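Long-range contacts in thioredoxin peroxidase 2 (Plasmodium falciparum, PDB 2C0D), which probably reduces hydrogen peroxide and organic hydroperoxides to water and alcohols, as a thioredoxin-dependent 2-Cys peroxiredoxin of the mitochondrion: residues K29-F34 and V48-F53; F34-L39 and T123-I128. All coordinates share one frame; numbering follows the deposited sequence.

Overall arrangement
Contacts 1 and 2 lie side by side in the thioredoxin-like fold of a peroxiredoxin, with centres about 12 Å apart. They share F34, the last residue of the loop before strand 35-39. That strand pairs antiparallel with strand 45-49, which follows it in the chain and runs into contact 1. It also pairs antiparallel with strand 123-126 in contact 2. The order is 29-34, 34-39, 48-53, 123-128, so the segments of the two contacts alternate. V48 links them through a probable backbone bond to A36. Contact 1 packs the N-terminal loop against the end of the hairpin 35-49; contact 2 joins that hairpin to the rest of the sheet. Both lie away from the predicted peroxidatic C72.

Contact 1 (K29-F34 and V48-F53); sequences KKAYNF and VDLSSF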
# COMPACT_ATOMS: atom_id res chain seq x y z
N LYS B 29 -13.51 -0.57 5.01
CA LYS B 29 -14.19 -0.36 6.27
C LYS B 29 -14.19 1.13 6.62
O LYS B 29 -13.45 1.93 5.99
CB LYS B 29 -13.57 -1.25 7.36
CG LYS B 29 -13.66 -2.79 7.05
N LYS B 30 -15.03 1.50 7.58
CA LYS B 30 -15.11 2.90 8.04
C LYS B 30 -13.85 3.27 8.81
O LYS B 30 -13.45 2.58 9.75
CB LYS B 30 -16.32 3.12 8.95
CG LYS B 30 -17.66 3.34 8.22
CD LYS B 30 -17.62 4.58 7.32
CE LYS B 30 -18.07 5.83 8.05
NZ LYS B 30 -19.35 6.30 7.43
N ALA B 31 -13.28 4.42 8.45
CA ALA B 31 -12.02 4.86 9.04
C ALA B 31 -12.19 5.21 10.53
O ALA B 31 -13.22 5.73 10.93
CB ALA B 31 -11.51 6.06 8.27
N TYR B 32 -11.17 4.91 11.31
CA TYR B 32 -11.14 5.31 12.71
C TYR B 32 -11.20 6.82 12.82
O TYR B 32 -10.32 7.54 12.32
CB TYR B 32 -9.87 4.76 13.36
CG TYR B 32 -9.66 5.25 14.80
CD1 TYR B 32 -10.51 4.82 15.84
CD2 TYR B 32 -8.61 6.10 15.11
CE1 TYR B 32 -10.32 5.25 17.16
CE2 TYR B 32 -8.41 6.54 16.47
CZ TYR B 32 -9.28 6.11 17.46
OH TYR B 32 -9.11 6.51 18.80
N ASN B 33 -12.24 7.30 13.51
CA ASN B 33 -12.51 8.72 13.63
C ASN B 33 -11.80 9.29 14.85
O ASN B 33 -12.36 9.32 15.93
CB ASN B 33 -14.03 8.91 13.77
CG ASN B 33 -14.45 10.36 13.81
OD1 ASN B 33 -13.69 11.29 13.46
ND2 ASN B 33 -15.72 10.58 14.24
N PHE B 34 -10.60 9.80 14.67
CA PHE B 34 -9.84 10.30 15.82
C PHE B 34 -10.15 11.74 16.13
O PHE B 34 -10.70 12.47 15.29
CB PHE B 34 -8.35 10.14 15.56
CG PHE B 34 -7.87 10.80 14.29
CD1 PHE B 34 -7.47 12.14 14.29
CD2 PHE B 34 -7.78 10.07 13.11
CE1 PHE B 34 -7.01 12.73 13.13
CE2 PHE B 34 -7.31 10.65 11.96
CZ PHE B 34 -6.92 11.99 11.96
N VAL B 48 -8.27 18.46 15.59
CA VAL B 48 -8.45 17.81 14.30
C VAL B 48 -9.35 16.62 14.51
O VAL B 48 -9.03 15.72 15.28
CB VAL B 48 -7.10 17.30 13.71
CG1 VAL B 48 -7.33 16.62 12.36
CG2 VAL B 48 -6.13 18.49 13.59
N ASP B 49 -10.47 16.63 13.81
CA ASP B 49 -11.52 15.64 13.96
C ASP B 49 -11.75 15.07 12.57
O ASP B 49 -12.18 15.81 11.68
CB ASP B 49 -12.79 16.38 14.42
CG ASP B 49 -14.00 15.49 14.55
OD1 ASP B 49 -13.86 14.25 14.41
OD2 ASP B 49 -15.12 16.05 14.78
N LEU B 50 -11.49 13.78 12.37
CA LEU B 50 -11.58 13.20 11.03
C LEU B 50 -12.99 13.37 10.48
O LEU B 50 -13.18 13.65 9.29
CB LEU B 50 -11.17 11.73 11.00
CG LEU B 50 -10.81 11.18 9.62
CD1 LEU B 50 -9.63 12.02 9.05
CD2 LEU B 50 -10.44 9.70 9.70
N SER B 51 -13.98 13.25 11.37
CA SER B 51 -15.36 13.26 10.91
C SER B 51 -15.78 14.61 10.36
O SER B 51 -16.75 14.68 9.60
CB SER B 51 -16.35 12.79 11.99
OG SER B 51 -16.39 13.70 13.06
N SER B 52 -15.01 15.65 10.65
CA SER B 52 -15.31 16.97 10.09
C SER B 52 -15.19 17.05 8.56
O SER B 52 -15.76 17.95 7.95
CB SER B 52 -14.49 18.09 10.73
OG SER B 52 -13.13 18.05 10.34
N PHE B 53 -14.44 16.12 7.96
CA PHE B 53 -14.22 16.16 6.52
C PHE B 53 -15.28 15.37 5.75
O PHE B 53 -15.36 15.45 4.52
CB PHE B 53 -12.80 15.66 6.21
CG PHE B 53 -11.72 16.49 6.87
CD1 PHE B 53 -11.41 17.76 6.38
CD2 PHE B 53 -11.04 16.02 8.00
CE1 PHE B 53 -10.44 18.56 6.98
CE2 PHE B 53 -10.03 16.82 8.62
CZ PHE B 53 -9.74 18.10 8.10
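F34 and L50 make the main apolar contact, their side chains crossing at a slant. L50 CB sits over one face of the F34 ring, offset toward the rim, and L50 CD1 lies 4.0 Å from F34 CE2. With CG set between the backbone N and the carbonyl carbon (chi1 56°), the F34 ring turns to V48 and L50. The V48 side chain lies beside that of F34 and points the same way; its CG1 meets the ring obliquely, 4.0 Å from F34 CE1. The other methyl of L50, CD2, lies nearest Y32 O at 3.4 Å and also touches F34 CE2 and A31 CB. Y32 O accepts from Y136 OH. The backbones are tied by L50 N to F34 O at 3.3 Å, met in the carbonyl plane. L50 also packs on C59 of strand 58-63, and F34 on I132 of helix 131-135, so the loop closes over the end of strand 45-49. N33 OD1 takes a weak, bent bond from S51 N (2.9 Å, 127° at the hydrogen). S51 N is shared with D49 OD1, which closes an Asx turn and also accepts from S51 OG at 2.9 Å. N33 OD1 lies 3.1 Å from D49 OD1, a probably unfavourable pairing of acceptors that the shared N-H may offset. The contact thus has a buried apolar side and a more exposed polar one, where the two donors of S51 probably steady the D49 charge.

Contact 2 (F34-L39 and T123-I128); sequences FTAQGL and TLVSDI
Strands 35-39 and 123-126 run antiparallel with a marked twist, their directions 145° apart, and G38 faces V125 as a non-hydrogen-bonded pair with CA atoms 4.1 Å apart. L39 and L124 form the hydrogen-bonded pair next to it, with L39 N to L124 O at 2.8 Å and L124 N to L39 O at 3.1 Å. S126 N gives a nearly straight bond to Q37 O (2.9 Å, 172° at the hydrogen). Between the same two residues a water accepts from Q37 N and donates to S126 O, in place of a second direct bond. Among the side chains, A36 CB meets V125 CG1 at 3.6 Å. That methyl stands anti to the backbone N of V125 (chi1 180°) and also approaches F34 CE1 obliquely at 4.3 Å. The CG2 methyl of T123 packs near L39 O at 3.8 Å. L39 and L124 point to the other face of the sheet from V125. There L39 packs on L105 and K108 of helix 101-109. Strand 35-39 is thus held between strands 45-49 and 123-126, and the latter continues the sheet to strand 91-97.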
# COMPACT_ATOMS: atom_id res chain seq x y z
N PHE B 34 -10.60 9.80 14.67
CA PHE B 34 -9.84 10.30 15.82
C PHE B 34 -10.15 11.74 16.13
O PHE B 34 -10.70 12.47 15.29
CB PHE B 34 -8.35 10.14 15.56
CG PHE B 34 -7.87 10.80 14.29
CD1 PHE B 34 -7.47 12.14 14.29
CD2 PHE B 34 -7.78 10.07 13.11
CE1 PHE B 34 -7.01 12.73 13.13
CE2 PHE B 34 -7.31 10.65 11.96
CZ PHE B 34 -6.92 11.99 11.96
N THR B 35 -9.80 12.15 17.35
CA THR B 35 -9.75 13.55 17.73
C THR B 35 -8.38 13.76 18.38
O THR B 35 -7.95 12.99 19.28
CB THR B 35 -10.90 14.00 18.68
OG1 THR B 35 -12.17 13.80 18.04
CG2 THR B 35 -10.78 15.49 18.98
N ALA B 36 -7.65 14.77 17.90
CA ALA B 36 -6.28 14.98 18.40
C ALA B 36 -5.96 16.43 18.17
O ALA B 36 -6.60 17.09 17.36
CB ALA B 36 -5.27 14.09 17.63
N GLN B 37 -4.96 16.94 18.87
CA GLN B 37 -4.48 18.29 18.56
C GLN B 37 -3.61 18.26 17.33
O GLN B 37 -2.87 17.28 17.09
CB GLN B 37 -3.66 18.86 19.73
CG GLN B 37 -4.47 19.07 20.99
CD GLN B 37 -3.69 19.86 22.00
OE1 GLN B 37 -2.56 19.49 22.33
NE2 GLN B 37 -4.25 20.98 22.46
N GLY B 38 -3.71 19.32 16.55
CA GLY B 38 -2.86 19.45 15.39
C GLY B 38 -2.29 20.86 15.33
O GLY B 38 -2.78 21.78 16.02
N LEU B 39 -1.25 21.00 14.53
CA LEU B 39 -0.60 22.29 14.33
C LEU B 39 -0.87 22.62 12.86
O LEU B 39 -0.43 21.89 11.96
CB LEU B 39 0.89 22.14 14.63
CG LEU B 39 1.80 23.38 14.53
CD1 LEU B 39 1.40 24.39 15.64
CD2 LEU B 39 3.32 23.00 14.63
N THR B 123 -1.60 20.44 7.89
CA THR B 123 -1.68 20.16 9.33
C THR B 123 -0.89 18.92 9.76
O THR B 123 -0.95 17.87 9.11
CB THR B 123 -3.15 19.99 9.71
OG1 THR B 123 -3.83 21.25 9.45
CG2 THR B 123 -3.33 19.60 11.23
N LEU B 124 -0.14 19.06 10.86
CA LEU B 124 0.60 17.97 11.49
C LEU B 124 -0.12 17.60 12.80
O LEU B 124 -0.36 18.46 13.67
CB LEU B 124 2.05 18.40 11.78
CG LEU B 124 2.90 18.82 10.56
CD1 LEU B 124 4.29 19.24 11.08
CD2 LEU B 124 3.08 17.66 9.59
N VAL B 125 -0.48 16.33 12.92
CA VAL B 125 -1.32 15.88 14.02
C VAL B 125 -0.48 15.15 15.03
O VAL B 125 0.34 14.28 14.68
CB VAL B 125 -2.37 14.87 13.50
CG1 VAL B 125 -3.28 14.37 14.65
CG2 VAL B 125 -3.20 15.54 12.43
N SER B 126 -0.74 15.45 16.30
CA SER B 126 -0.04 14.78 17.39
C SER B 126 -0.80 13.59 17.97
O SER B 126 -1.79 13.76 18.73
CB SER B 126 0.28 15.80 18.48
OG SER B 126 1.43 16.52 18.10
N ASP B 127 -0.35 12.38 17.64
CA ASP B 127 -0.96 11.12 18.15
C ASP B 127 -0.32 10.76 19.52
O ASP B 127 0.29 9.70 19.69
CB ASP B 127 -0.76 9.99 17.13
CG ASP B 127 -1.40 8.66 17.56
OD1 ASP B 127 -2.36 8.67 18.38
OD2 ASP B 127 -0.99 7.61 17.01
N ILE B 128 -0.49 11.66 20.50
CA ILE B 128 0.32 11.54 21.72
C ILE B 128 -0.10 10.38 22.59
O ILE B 128 0.73 9.88 23.36
CB ILE B 128 0.40 12.80 22.60
CG1 ILE B 128 -1.01 13.31 22.88
CG2 ILE B 128 1.50 13.78 22.05
CD1 ILE B 128 -0.99 14.26 24.05
O HOH W 1 -3.16 15.37 20.49